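Local coordinates for sterol regulatory element-binding protein cleavage-activating protein (PDB 4YHC) that escorts the membrane-bound transcription factor precursor sre1 for processing when sterol and oxygen levels are low, its WD40 domain being probably cytoplasmic, at residues Phe365-Lys370 / Gln408-Trp413; Pro438-Ala443 / Ala450-Asn455; Ser4-Leu9 / Lys428-Leu433. The protein carries 9 engineered substitutions. All blocks are in the same frame, centred on the assembly; numbering follows the deposited sequence.

Contact 1 of 3, residues Phe365-Lys370 / Gln408-Trp413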
ATOM      1  N   PHE A 365       0.518 -14.145  -1.434  1.00 18.20           N
ATOM      2  CA  PHE A 365       1.816 -14.797  -1.473  1.00 17.32           C
ATOM      3  C   PHE A 365       2.369 -14.850  -0.100  1.00 18.61           C
ATOM      4  O   PHE A 365       2.132 -13.959   0.722  1.00 18.18           O
ATOM      5  CB  PHE A 365       2.790 -14.051  -2.367  1.00 15.72           C
ATOM      6  CG  PHE A 365       2.311 -13.906  -3.827  1.00 15.68           C
ATOM      7  CD1 PHE A 365       2.543 -14.930  -4.754  1.00 15.85           C
ATOM      8  CD2 PHE A 365       1.671 -12.776  -4.257  1.00 15.52           C
ATOM      9  CE1 PHE A 365       2.138 -14.827  -6.093  1.00 15.87           C
ATOM     10  CE2 PHE A 365       1.254 -12.661  -5.610  1.00 16.07           C
ATOM     11  CZ  PHE A 365       1.469 -13.687  -6.518  1.00 16.10           C
ATOM     12  N   GLY A 366       3.193 -15.850   0.139  1.00 15.98           N
ATOM     13  CA  GLY A 366       3.806 -15.969   1.416  1.00 16.17           C
ATOM     14  C   GLY A 366       5.094 -16.721   1.431  1.00 22.19           C
ATOM     15  O   GLY A 366       5.379 -17.449   0.489  1.00 16.63           O
ATOM     16  N   MET A 367       5.861 -16.585   2.544  1.00 18.67           N
ATOM     17  CA  MET A 367       7.092 -17.314   2.744  1.00 20.79           C
ATOM     18  C   MET A 367       7.221 -17.741   4.222  1.00 23.82           C
ATOM     19  O   MET A 367       6.956 -16.933   5.117  1.00 18.53           O
ATOM     20  CB  MET A 367       8.296 -16.438   2.406  1.00 21.66           C
ATOM     21  CG  MET A 367       8.478 -16.146   0.936  1.00 28.46           C
ATOM     22  SD  MET A 367      10.110 -15.457   0.530  1.00 26.66           S
ATOM     23  CE  MET A 367      11.190 -16.855   0.821  1.00 18.14           C
ATOM     24  N   ARG A 368       7.686 -18.954   4.464  1.00 21.02           N
ATOM     25  CA  ARG A 368       8.053 -19.425   5.851  1.00 25.04           C
ATOM     26  C   ARG A 368       9.329 -20.235   5.832  1.00 21.69           C
ATOM     27  O   ARG A 368       9.556 -20.994   4.871  1.00 22.17           O
ATOM     28  CB  ARG A 368       7.003 -20.309   6.502  1.00 28.61           C
ATOM     29  CG  ARG A 368       6.313 -21.276   5.593  1.00 39.70           C
ATOM     30  CD  ARG A 368       5.216 -21.999   6.356  1.00 49.90           C
ATOM     31  NE  ARG A 368       5.760 -22.983   7.239  1.00 59.21           N
ATOM     32  CZ  ARG A 368       5.809 -24.282   6.974  1.00 65.43           C
ATOM     33  NH1 ARG A 368       5.310 -24.794   5.841  1.00 64.06           N
ATOM     34  NH2 ARG A 368       6.357 -25.078   7.867  1.00 70.77           N
ATOM     35  N   ARG A 369      10.159 -20.042   6.847  1.00 18.96           N
ATOM     36  CA  ARG A 369      11.352 -20.859   6.982  1.00 28.80           C
ATOM     37  C   ARG A 369      10.905 -22.156   7.669  1.00 32.39           C
ATOM     38  O   ARG A 369      10.511 -22.085   8.778  1.00 35.42           O
ATOM     39  CB  ARG A 369      12.471 -20.133   7.755  1.00 30.56           C
ATOM     40  CG  ARG A 369      13.807 -20.911   7.696  1.00 31.64           C
ATOM     41  CD  ARG A 369      14.821 -20.576   8.754  1.00 38.79           C
ATOM     42  NE  ARG A 369      14.770 -19.189   9.067  1.00 45.79           N
ATOM     43  CZ  ARG A 369      14.172 -18.691  10.125  1.00 52.29           C
ATOM     44  NH1 ARG A 369      13.607 -19.493  11.024  1.00 51.35           N
ATOM     45  NH2 ARG A 369      14.144 -17.379  10.285  1.00 53.28           N
ATOM     46  N   LYS A 370      10.904 -23.297   6.967  1.00 27.45           N
ATOM     47  CA  LYS A 370      10.626 -24.622   7.544  1.00 33.85           C
ATOM     48  C   LYS A 370      11.723 -25.146   8.456  1.00 37.47           C
ATOM     49  O   LYS A 370      11.424 -25.723   9.468  1.00 41.10           O
ATOM     50  CB  LYS A 370      10.447 -25.673   6.471  1.00 36.03           C
ATOM     51  CG  LYS A 370       9.147 -25.535   5.714  1.00 43.10           C
ATOM     52  CD  LYS A 370       8.864 -26.776   4.878  1.00 51.53           C
ATOM     53  CE  LYS A 370       9.445 -26.678   3.498  1.00 46.98           C
ATOM     54  NZ  LYS A 370       9.048 -27.890   2.776  1.00 46.23           N
ATOM     55  N   GLN A 408      19.051 -23.677   4.896  1.00 27.46           N
ATOM     56  CA  GLN A 408      17.680 -23.430   5.294  1.00 29.06           C
ATOM     57  C   GLN A 408      16.738 -23.910   4.231  1.00 32.05           C
ATOM     58  O   GLN A 408      17.019 -23.784   3.031  1.00 30.85           O
ATOM     59  CB  GLN A 408      17.454 -21.922   5.498  1.00 28.19           C
ATOM     60  CG  GLN A 408      18.244 -21.278   6.614  1.00 33.53           C
ATOM     61  CD  GLN A 408      18.292 -19.747   6.530  1.00 35.59           C
ATOM     62  OE1 GLN A 408      17.807 -19.127   5.576  1.00 30.94           O
ATOM     63  NE2 GLN A 408      18.941 -19.143   7.499  1.00 28.65           N
ATOM     64  N   VAL A 409      15.608 -24.451   4.632  1.00 21.54           N
ATOM     65  CA  VAL A 409      14.601 -24.810   3.704  1.00 21.10           C
ATOM     66  C   VAL A 409      13.476 -23.813   3.932  1.00 30.15           C
ATOM     67  O   VAL A 409      13.029 -23.659   5.094  1.00 25.15           O
ATOM     68  CB  VAL A 409      14.036 -26.206   3.934  1.00 24.12           C
ATOM     69  CG1 VAL A 409      13.000 -26.489   2.895  1.00 30.40           C
ATOM     70  CG2 VAL A 409      15.146 -27.276   3.809  1.00 25.98           C
ATOM     71  N   TRP A 410      13.032 -23.170   2.853  1.00 22.90           N
ATOM     72  CA  TRP A 410      11.857 -22.229   2.890  1.00 21.86           C
ATOM     73  C   TRP A 410      10.721 -22.777   2.080  1.00 25.54           C
ATOM     74  O   TRP A 410      10.926 -23.608   1.129  1.00 27.17           O
ATOM     75  CB  TRP A 410      12.278 -20.880   2.354  1.00 20.30           C
ATOM     76  CG  TRP A 410      13.293 -20.185   3.165  1.00 19.58           C
ATOM     77  CD1 TRP A 410      14.618 -20.450   3.220  1.00 24.90           C
ATOM     78  CD2 TRP A 410      13.069 -19.059   4.039  1.00 19.37           C
ATOM     79  NE1 TRP A 410      15.240 -19.586   4.130  1.00 30.36           N
ATOM     80  CE2 TRP A 410      14.315 -18.681   4.578  1.00 23.75           C
ATOM     81  CE3 TRP A 410      11.937 -18.304   4.370  1.00 30.92           C
ATOM     82  CZ2 TRP A 410      14.455 -17.650   5.490  1.00 27.78           C
ATOM     83  CZ3 TRP A 410      12.081 -17.210   5.260  1.00 28.07           C
ATOM     84  CH2 TRP A 410      13.333 -16.918   5.823  1.00 28.26           C
ATOM     85  N   GLU A 411       9.498 -22.422   2.452  1.00 18.65           N
ATOM     86  CA  GLU A 411       8.365 -22.704   1.636  1.00 22.73           C
ATOM     87  C   GLU A 411       7.898 -21.318   1.102  1.00 17.88           C
ATOM     88  O   GLU A 411       7.753 -20.361   1.873  1.00 23.52           O
ATOM     89  CB  GLU A 411       7.259 -23.425   2.382  1.00 27.98           C
ATOM     90  CG  GLU A 411       6.024 -23.636   1.505  1.00 34.02           C
ATOM     91  CD  GLU A 411       4.734 -23.867   2.265  1.00 51.02           C
ATOM     92  OE1 GLU A 411       4.648 -23.549   3.480  1.00 58.35           O
ATOM     93  OE2 GLU A 411       3.760 -24.332   1.617  1.00 59.58           O
ATOM     94  N   VAL A 412       7.836 -21.210  -0.216  1.00 22.17           N
ATOM     95  CA  VAL A 412       7.253 -20.057  -0.939  1.00 19.20           C
ATOM     96  C   VAL A 412       5.929 -20.456  -1.484  1.00 21.17           C
ATOM     97  O   VAL A 412       5.804 -21.483  -2.185  1.00 21.46           O
ATOM     98  CB  VAL A 412       8.128 -19.643  -2.094  1.00 22.69           C
ATOM     99  CG1 VAL A 412       7.746 -18.257  -2.581  1.00 19.56           C
ATOM    100  CG2 VAL A 412       9.550 -19.668  -1.641  1.00 22.82           C
ATOM    101  N   TRP A 413       4.885 -19.703  -1.188  1.00 17.13           N
ATOM    102  CA  TRP A 413       3.588 -20.161  -1.636  1.00 16.55           C
ATOM    103  C   TRP A 413       2.710 -19.056  -2.178  1.00 25.74           C
ATOM    104  O   TRP A 413       2.932 -17.875  -1.920  1.00 16.13           O
ATOM    105  CB  TRP A 413       2.846 -20.914  -0.509  1.00 21.79           C
ATOM    106  CG  TRP A 413       2.694 -20.141   0.797  1.00 19.16           C
ATOM    107  CD1 TRP A 413       3.459 -20.202   1.849  1.00 18.80           C
ATOM    108  CD2 TRP A 413       1.633 -19.225   1.114  1.00 16.14           C
ATOM    109  NE1 TRP A 413       2.984 -19.355   2.846  1.00 20.14           N
ATOM    110  CE2 TRP A 413       1.848 -18.762   2.412  1.00 16.21           C
ATOM    111  CE3 TRP A 413       0.538 -18.771   0.428  1.00 16.21           C
ATOM    112  CZ2 TRP A 413       1.000 -17.807   3.036  1.00 17.89           C
ATOM    113  CZ3 TRP A 413      -0.279 -17.819   1.019  1.00 17.13           C
ATOM    114  CH2 TRP A 413      -0.052 -17.376   2.340  1.00 15.74           C
TER
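Gly366 and Trp413 form one end of an antiparallel strand pair, 365-370 against 408-413, in an antiparallel sheet of this WD40 domain. Two backbone pairs are doubly hydrogen-bonded, Gly366 with Trp413 and Arg368 with Glu411, and Lys370 N adds a weak bond to Val409 O. Ring packing follows the same register. The Trp413 indole lies over Gly366, whose CA sits 3.8 Å from the centroid of the five-membered ring; a side chain at Gly366 would run into Trp413 CZ2. Trp413 chi1 of 55° sets CG between its own backbone N and carbonyl carbon, and NE1 is held by Ser353. On the face shared by Met367 and Trp410, Arg369 CB rests almost on the normal of the six-membered ring of Trp410, 3.6 Å from its centroid, while Met367 CE reaches Trp410 CE3 at 3.9 Å. Arg369 NH2 forms a salt bridge with Asp437. Gln408 OE1, also bonded to Ser432 OG, accepts a bond from Trp410 NE1 near the indole plane, restraining the rotation of the ring. On the Arg368 and Glu411 face, guanidinium and carboxylate planes are nearly perpendicular in a salt bridge where Arg368 NH1 meets Glu411 OE1 at 2.8 Å, from above the carboxylate plane.

Contact 2 of 3, residues Pro438-Ala443 / Ala450-Asn455; sequences PGPSLA and AIVLGN
The beta hairpin of strands 441-445 and 448-453 supplies this contact, and the approach to its first strand, Pro438 to Pro440, lies along the second. Four backbone hydrogen bonds join the segments. Leu442 and Ala450 exchange two; farther along, Val452 N gives a nearly straight bond to Pro440 O (3.0 Å), and Gly439 N reaches back to Val452 O (2.8 Å). The peptide bond before Pro440 is cis, and Gly439 has a positive phi of 121°, at which a side chain would be jammed against the preceding carbonyl oxygen. Val452 CB packs against Pro440 CD at 3.8 Å, its CG1 lying 3.6 Å from Gly439 O and its CG2 4.0 Å from Pro440 CD. An alanine here, lacking CG1 and CG2, would probably open a gap beside Gly439 O and toward Ile33 and Ile36. Pro438 CB meets Leu453 CD1 at 3.8 Å and, more loosely, Ile451 CG2. A water accepts from Gly454 N (2.8 Å) and lies 2.9 Å from Gly439 O, between the segments beyond the last direct bond. Ser441 OG bonds to Glu354. Such pairing of consecutive antiparallel strands is typical of the blades of a WD40 beta-propeller.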
ATOM      1  N   PRO A 438      10.889 -13.574   8.005  1.00 21.54           N
ATOM      2  CA  PRO A 438      10.476 -12.765   6.848  1.00 20.98           C
ATOM      3  C   PRO A 438       9.570 -11.637   7.232  1.00 21.20           C
ATOM      4  O   PRO A 438       8.910 -11.741   8.215  1.00 22.14           O
ATOM      5  CB  PRO A 438       9.750 -13.761   5.971  1.00 17.71           C
ATOM      6  CG  PRO A 438       9.378 -14.886   6.840  1.00 22.72           C
ATOM      7  CD  PRO A 438      10.338 -14.930   7.945  1.00 20.09           C
ATOM      8  N   GLY A 439       9.594 -10.552   6.483  1.00 21.46           N
ATOM      9  CA  GLY A 439       8.726  -9.428   6.748  1.00 19.61           C
ATOM     10  C   GLY A 439       9.562  -8.208   7.005  1.00 24.80           C
ATOM     11  O   GLY A 439      10.676  -8.320   7.439  1.00 18.27           O
ATOM     12  N   PRO A 440       9.047  -7.024   6.733  1.00 20.83           N
ATOM     13  CA  PRO A 440       7.721  -6.717   6.331  1.00 20.24           C
ATOM     14  C   PRO A 440       7.501  -6.999   4.822  1.00 21.47           C
ATOM     15  O   PRO A 440       8.384  -7.525   4.134  1.00 19.41           O
ATOM     16  CB  PRO A 440       7.608  -5.219   6.736  1.00 17.92           C
ATOM     17  CG  PRO A 440       8.957  -4.692   6.366  1.00 18.32           C
ATOM     18  CD  PRO A 440       9.857  -5.801   6.910  1.00 21.02           C
ATOM     19  N   SER A 441       6.315  -6.704   4.317  1.00 16.01           N
ATOM     20  CA  SER A 441       6.029  -7.084   2.954  1.00 20.79           C
ATOM     21  C   SER A 441       5.097  -6.120   2.319  1.00 15.63           C
ATOM     22  O   SER A 441       4.399  -5.429   3.025  1.00 19.68           O
ATOM     23  CB  SER A 441       5.543  -8.543   2.898  1.00 22.51           C
ATOM     24  OG  SER A 441       4.348  -8.658   3.637  1.00 33.91           O
ATOM     25  N   LEU A 442       5.158  -5.988   0.995  1.00 18.79           N
ATOM     26  CA  LEU A 442       4.356  -4.993   0.265  1.00 22.50           C
ATOM     27  C   LEU A 442       4.029  -5.458  -1.168  1.00 19.19           C
ATOM     28  O   LEU A 442       4.877  -6.061  -1.855  1.00 15.56           O
ATOM     29  CB  LEU A 442       5.153  -3.706   0.243  1.00 22.73           C
ATOM     30  CG  LEU A 442       4.477  -2.411  -0.047  1.00 21.37           C
ATOM     31  CD1 LEU A 442       3.478  -2.017   1.021  1.00 26.02           C
ATOM     32  CD2 LEU A 442       5.567  -1.364  -0.203  1.00 29.26           C
ATOM     33  N   ALA A 443       2.819  -5.183  -1.619  1.00 15.21           N
ATOM     34  CA  ALA A 443       2.464  -5.470  -2.980  1.00 15.53           C
ATOM     35  C   ALA A 443       3.247  -4.548  -3.898  1.00 19.41           C
ATOM     36  O   ALA A 443       3.356  -3.344  -3.600  1.00 15.55           O
ATOM     37  CB  ALA A 443       0.970  -5.258  -3.214  1.00 15.06           C
ATOM     38  N   ALA A 450       6.764  -7.873  -2.841  1.00 16.04           N
ATOM     39  CA  ALA A 450       8.091  -7.851  -2.241  1.00 20.13           C
ATOM     40  C   ALA A 450       8.005  -8.298  -0.774  1.00 19.68           C
ATOM     41  O   ALA A 450       7.159  -7.784  -0.000  1.00 17.71           O
ATOM     42  CB  ALA A 450       8.703  -6.446  -2.310  1.00 17.13           C
ATOM     43  N   ILE A 451       8.882  -9.231  -0.410  1.00 16.57           N
ATOM     44  CA  ILE A 451       8.957  -9.783   0.941  1.00 20.52           C
ATOM     45  C   ILE A 451      10.407  -9.569   1.423  1.00 22.55           C
ATOM     46  O   ILE A 451      11.332 -10.072   0.835  1.00 18.74           O
ATOM     47  CB  ILE A 451       8.626 -11.283   0.992  1.00 17.42           C
ATOM     48  CG1 ILE A 451       7.172 -11.475   0.585  1.00 20.94           C
ATOM     49  CG2 ILE A 451       8.785 -11.804   2.427  1.00 16.88           C
ATOM     50  CD1 ILE A 451       6.717 -12.922   0.519  1.00 20.62           C
ATOM     51  N   VAL A 452      10.573  -8.862   2.540  1.00 19.52           N
ATOM     52  CA  VAL A 452      11.899  -8.650   3.130  1.00 19.62           C
ATOM     53  C   VAL A 452      12.384  -9.938   3.802  1.00 21.29           C
ATOM     54  O   VAL A 452      11.645 -10.613   4.536  1.00 23.57           O
ATOM     55  CB  VAL A 452      11.888  -7.489   4.139  1.00 20.07           C
ATOM     56  CG1 VAL A 452      13.175  -7.402   4.968  1.00 17.85           C
ATOM     57  CG2 VAL A 452      11.708  -6.159   3.399  1.00 19.60           C
ATOM     58  N   LEU A 453      13.638 -10.255   3.559  1.00 20.68           N
ATOM     59  CA  LEU A 453      14.310 -11.411   4.185  1.00 23.23           C
ATOM     60  C   LEU A 453      15.559 -10.886   4.839  1.00 24.08           C
ATOM     61  O   LEU A 453      16.625 -10.843   4.206  1.00 20.82           O
ATOM     62  CB  LEU A 453      14.688 -12.400   3.087  1.00 24.92           C
ATOM     63  CG  LEU A 453      13.692 -13.491   2.729  1.00 32.78           C
ATOM     64  CD1 LEU A 453      12.268 -13.347   3.199  1.00 31.47           C
ATOM     65  CD2 LEU A 453      13.760 -13.871   1.239  1.00 20.60           C
ATOM     66  N   GLY A 454      15.431 -10.355   6.062  1.00 21.89           N
ATOM     67  CA  GLY A 454      16.598  -9.678   6.660  1.00 19.47           C
ATOM     68  C   GLY A 454      17.098  -8.437   5.963  1.00 22.32           C
ATOM     69  O   GLY A 454      16.430  -7.401   5.964  1.00 22.24           O
ATOM     70  N   ASN A 455      18.263  -8.516   5.340  1.00 21.90           N
ATOM     71  CA  ASN A 455      18.765  -7.384   4.605  1.00 22.44           C
ATOM     72  C   ASN A 455      18.599  -7.518   3.113  1.00 22.87           C
ATOM     73  O   ASN A 455      19.119  -6.725   2.391  1.00 19.70           O
ATOM     74  CB  ASN A 455      20.216  -7.109   4.963  1.00 29.79           C
ATOM     75  CG  ASN A 455      21.079  -8.306   4.798  1.00 31.68           C
ATOM     76  OD1 ASN A 455      20.676  -9.415   5.145  1.00 35.37           O
ATOM     77  ND2 ASN A 455      22.240  -8.117   4.195  1.00 29.94           N
TER
HETATM   78  O   HOH W   1      13.121  -9.874   7.567  1.00 24.29           O

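Contact 3 of 3, residues Ser4-Leu9 / Lys428-Leu433; sequences SDHDEL and KMYNSL
The His6 imidazole has Tyr430 CB over one face, 3.5 Å from the ring centroid, with CE1 the nearest ring atom. The His6 and Tyr430 planes are almost parallel, 13° apart, yet slid so far that the rings barely overlap. At the edge of the phenol, near its plane, stands Asp5 OD2. The Asp5 carboxylate and Asn431 amide are turned 75° against each other, and ND2 makes two weak hydrogen bonds, 3.4 Å to each of OD1 and OD2 of Asp5. A water donates to both Asp5 OD1 and Asn431 O. Farther along, Glu8 and Lys428 run side by side; OE2 stays 4.5 Å from Lys428 NZ, beyond a salt bridge, though a water donates to OE2 and accepts a weak bond from NZ. Met429 CG packs on Asp7 OD1 at 3.5 Å, and Asp7 OD2 is bonded to Trp3 NE1. The backbones join by two bonds between Glu8 and Lys428, by Tyr430 N to His6 O and by Asp5 N to Tyr430 O. The N-terminal strand 6-8 thus pairs with strand 421-432 up to and into the type II beta turn Met429 to Ser432, completing the outer edge of a WD40-domain sheet.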
ATOM      1  N   SER A   4      22.812 -16.530  -0.537  1.00 28.78           N
ATOM      2  CA  SER A   4      23.254 -17.921  -0.272  1.00 23.33           C
ATOM      3  C   SER A   4      24.445 -18.233  -1.161  1.00 31.80           C
ATOM      4  O   SER A   4      24.731 -17.463  -2.091  1.00 26.90           O
ATOM      5  CB  SER A   4      22.174 -18.935  -0.593  1.00 27.48           C
ATOM      6  OG  SER A   4      21.673 -18.836  -1.967  1.00 27.52           O
ATOM      7  N   ASP A   5      25.103 -19.378  -0.946  1.00 28.99           N
ATOM      8  CA  ASP A   5      26.021 -19.902  -2.003  1.00 31.67           C
ATOM      9  C   ASP A   5      25.225 -20.345  -3.200  1.00 33.14           C
ATOM     10  O   ASP A   5      25.524 -19.930  -4.344  1.00 32.21           O
ATOM     11  CB  ASP A   5      26.849 -21.054  -1.508  1.00 32.53           C
ATOM     12  CG  ASP A   5      27.927 -20.618  -0.550  1.00 38.54           C
ATOM     13  OD1 ASP A   5      28.088 -19.369  -0.278  1.00 38.81           O
ATOM     14  OD2 ASP A   5      28.585 -21.564  -0.063  1.00 39.12           O
ATOM     15  N   HIS A   6      24.184 -21.127  -2.949  1.00 30.58           N
ATOM     16  CA  HIS A   6      23.195 -21.436  -4.018  1.00 25.62           C
ATOM     17  C   HIS A   6      21.861 -21.789  -3.432  1.00 27.14           C
ATOM     18  O   HIS A   6      21.766 -22.238  -2.297  1.00 29.16           O
ATOM     19  CB  HIS A   6      23.669 -22.635  -4.890  1.00 24.65           C
ATOM     20  CG  HIS A   6      23.720 -23.952  -4.155  1.00 31.07           C
ATOM     21  ND1 HIS A   6      24.842 -24.389  -3.479  1.00 31.90           N
ATOM     22  CD2 HIS A   6      22.779 -24.906  -3.956  1.00 25.42           C
ATOM     23  CE1 HIS A   6      24.596 -25.562  -2.917  1.00 26.35           C
ATOM     24  NE2 HIS A   6      23.369 -25.912  -3.220  1.00 27.12           N
ATOM     25  N   ASP A   7      20.845 -21.646  -4.259  1.00 22.93           N
ATOM     26  CA  ASP A   7      19.493 -22.060  -3.959  1.00 23.69           C
ATOM     27  C   ASP A   7      19.139 -23.285  -4.773  1.00 26.87           C
ATOM     28  O   ASP A   7      19.541 -23.400  -5.939  1.00 29.18           O
ATOM     29  CB  ASP A   7      18.535 -20.944  -4.333  1.00 21.69           C
ATOM     30  CG  ASP A   7      18.653 -19.729  -3.419  1.00 32.22           C
ATOM     31  OD1 ASP A   7      19.387 -19.783  -2.410  1.00 25.62           O
ATOM     32  OD2 ASP A   7      17.923 -18.731  -3.648  1.00 32.27           O
ATOM     33  N   GLU A   8      18.383 -24.192  -4.180  1.00 22.29           N
ATOM     34  CA  GLU A   8      17.855 -25.336  -4.892  1.00 29.54           C
ATOM     35  C   GLU A   8      16.333 -25.387  -4.882  1.00 27.63           C
ATOM     36  O   GLU A   8      15.725 -25.130  -3.851  1.00 26.75           O
ATOM     37  CB  GLU A   8      18.454 -26.606  -4.228  1.00 30.97           C
ATOM     38  CG  GLU A   8      17.771 -27.918  -4.599  1.00 34.45           C
ATOM     39  CD  GLU A   8      18.116 -29.059  -3.636  1.00 38.42           C
ATOM     40  OE1 GLU A   8      17.173 -29.808  -3.297  1.00 38.26           O
ATOM     41  OE2 GLU A   8      19.303 -29.200  -3.229  1.00 34.64           O
ATOM     42  N   LEU A   9      15.718 -25.645  -6.050  1.00 21.50           N
ATOM     43  CA  LEU A   9      14.259 -25.806  -6.222  1.00 23.14           C
ATOM     44  C   LEU A   9      14.000 -27.017  -7.116  1.00 29.00           C
ATOM     45  O   LEU A   9      14.888 -27.424  -7.866  1.00 26.02           O
ATOM     46  CB  LEU A   9      13.679 -24.613  -6.975  1.00 24.48           C
ATOM     47  CG  LEU A   9      13.783 -23.284  -6.221  1.00 30.00           C
ATOM     48  CD1 LEU A   9      15.097 -22.593  -6.450  1.00 29.61           C
ATOM     49  CD2 LEU A   9      12.734 -22.328  -6.697  1.00 36.28           C
ATOM     50  N   LYS A 428      15.489 -24.415  -1.032  1.00 26.52           N
ATOM     51  CA  LYS A 428      16.600 -24.712  -0.123  1.00 22.16           C
ATOM     52  C   LYS A 428      17.754 -23.771  -0.380  1.00 26.91           C
ATOM     53  O   LYS A 428      18.215 -23.677  -1.511  1.00 27.12           O
ATOM     54  CB  LYS A 428      17.074 -26.153  -0.301  1.00 25.48           C
ATOM     55  CG  LYS A 428      18.248 -26.465   0.582  1.00 36.38           C
ATOM     56  CD  LYS A 428      18.941 -27.786   0.217  1.00 50.83           C
ATOM     57  CE  LYS A 428      18.330 -29.022   0.874  1.00 58.63           C
ATOM     58  NZ  LYS A 428      19.380 -30.072   1.183  1.00 63.44           N
ATOM     59  N   MET A 429      18.240 -23.112   0.662  1.00 22.03           N
ATOM     60  CA  MET A 429      19.326 -22.137   0.559  1.00 25.40           C
ATOM     61  C   MET A 429      20.564 -22.702   1.270  1.00 31.43           C
ATOM     62  O   MET A 429      20.551 -22.923   2.516  1.00 30.85           O
ATOM     63  CB  MET A 429      18.959 -20.803   1.242  1.00 25.29           C
ATOM     64  CG  MET A 429      17.745 -20.062   0.637  1.00 24.81           C
ATOM     65  SD  MET A 429      17.529 -18.442   1.449  1.00 32.98           S
ATOM     66  CE  MET A 429      16.076 -17.796   0.659  1.00 39.18           C
ATOM     67  N   TYR A 430      21.600 -22.947   0.475  1.00 26.85           N
ATOM     68  CA  TYR A 430      22.834 -23.552   0.979  1.00 28.75           C
ATOM     69  C   TYR A 430      23.762 -22.455   1.411  1.00 26.45           C
ATOM     70  O   TYR A 430      24.056 -21.576   0.649  1.00 29.89           O
ATOM     71  CB  TYR A 430      23.507 -24.394  -0.107  1.00 31.60           C
ATOM     72  CG  TYR A 430      24.673 -25.109   0.470  1.00 32.16           C
ATOM     73  CD1 TYR A 430      24.483 -26.244   1.238  1.00 30.25           C
ATOM     74  CD2 TYR A 430      25.950 -24.611   0.337  1.00 38.25           C
ATOM     75  CE1 TYR A 430      25.552 -26.907   1.800  1.00 39.17           C
ATOM     76  CE2 TYR A 430      27.040 -25.266   0.894  1.00 40.82           C
ATOM     77  CZ  TYR A 430      26.829 -26.417   1.622  1.00 42.07           C
ATOM     78  OH  TYR A 430      27.884 -27.072   2.194  1.00 39.42           O
ATOM     79  N   ASN A 431      24.178 -22.486   2.658  1.00 29.46           N
ATOM     80  CA  ASN A 431      24.951 -21.389   3.232  1.00 37.68           C
ATOM     81  C   ASN A 431      24.232 -20.007   3.205  1.00 34.79           C
ATOM     82  O   ASN A 431      24.801 -18.948   2.793  1.00 34.86           O
ATOM     83  CB  ASN A 431      26.306 -21.276   2.588  1.00 36.69           C
ATOM     84  CG  ASN A 431      27.300 -20.678   3.535  1.00 49.73           C
ATOM     85  OD1 ASN A 431      27.111 -20.756   4.760  1.00 63.09           O
ATOM     86  ND2 ASN A 431      28.343 -20.056   3.004  1.00 51.37           N
ATOM     87  N   SER A 432      22.965 -20.065   3.594  1.00 28.50           N
ATOM     88  CA  SER A 432      22.142 -18.856   3.657  1.00 29.45           C
ATOM     89  C   SER A 432      22.774 -17.752   4.504  1.00 34.01           C
ATOM     90  O   SER A 432      23.233 -17.981   5.602  1.00 31.12           O
ATOM     91  CB  SER A 432      20.758 -19.177   4.207  1.00 29.34           C
ATOM     92  OG  SER A 432      19.974 -17.981   4.332  1.00 28.97           O
ATOM     93  N   LEU A 433      22.744 -16.527   4.012  1.00 31.38           N
ATOM     94  CA  LEU A 433      23.051 -15.374   4.862  1.00 25.93           C
ATOM     95  C   LEU A 433      21.803 -14.718   5.525  1.00 35.29           C
ATOM     96  O   LEU A 433      21.861 -13.596   6.010  1.00 36.03           O
ATOM     97  CB  LEU A 433      23.775 -14.354   4.014  1.00 30.00           C
ATOM     98  CG  LEU A 433      25.272 -14.596   3.840  1.00 39.26           C
ATOM     99  CD1 LEU A 433      25.673 -16.061   3.799  1.00 42.54           C
ATOM    100  CD2 LEU A 433      25.741 -13.851   2.615  1.00 34.54           C
TER
HETATM  101  O   HOH W   2      26.663 -17.410   1.018  1.00 35.10           O
HETATM  102  O   HOH W   3      19.284 -31.561  -1.879  1.00 40.71           O

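How the contacts relate
Three antiparallel pairings show how one kind of backbone bonding serves different places in a fold. Contacts 1 and 3 belong to one five-stranded sheet: contact 1 joins two inner strands, whereas contact 3 adds the outermost strand, 6-8, at the surface. The two meet through neighbouring strands 406-416 and 421-432, where Gln408 OE1 is hydrogen-bonded to Ser432 OG. Contact 2 is the hairpin of a separate four-stranded sheet, nearer the centre of the chain, and it packs against contact 1 through Met367 with Ile451 and Leu453. Contacts 1 and 2 are partly buried, the former rich in indole packing, the latter in proline and aliphatic groups; contact 3 mixes histidine-tyrosine packing with polar and water-bridged groups.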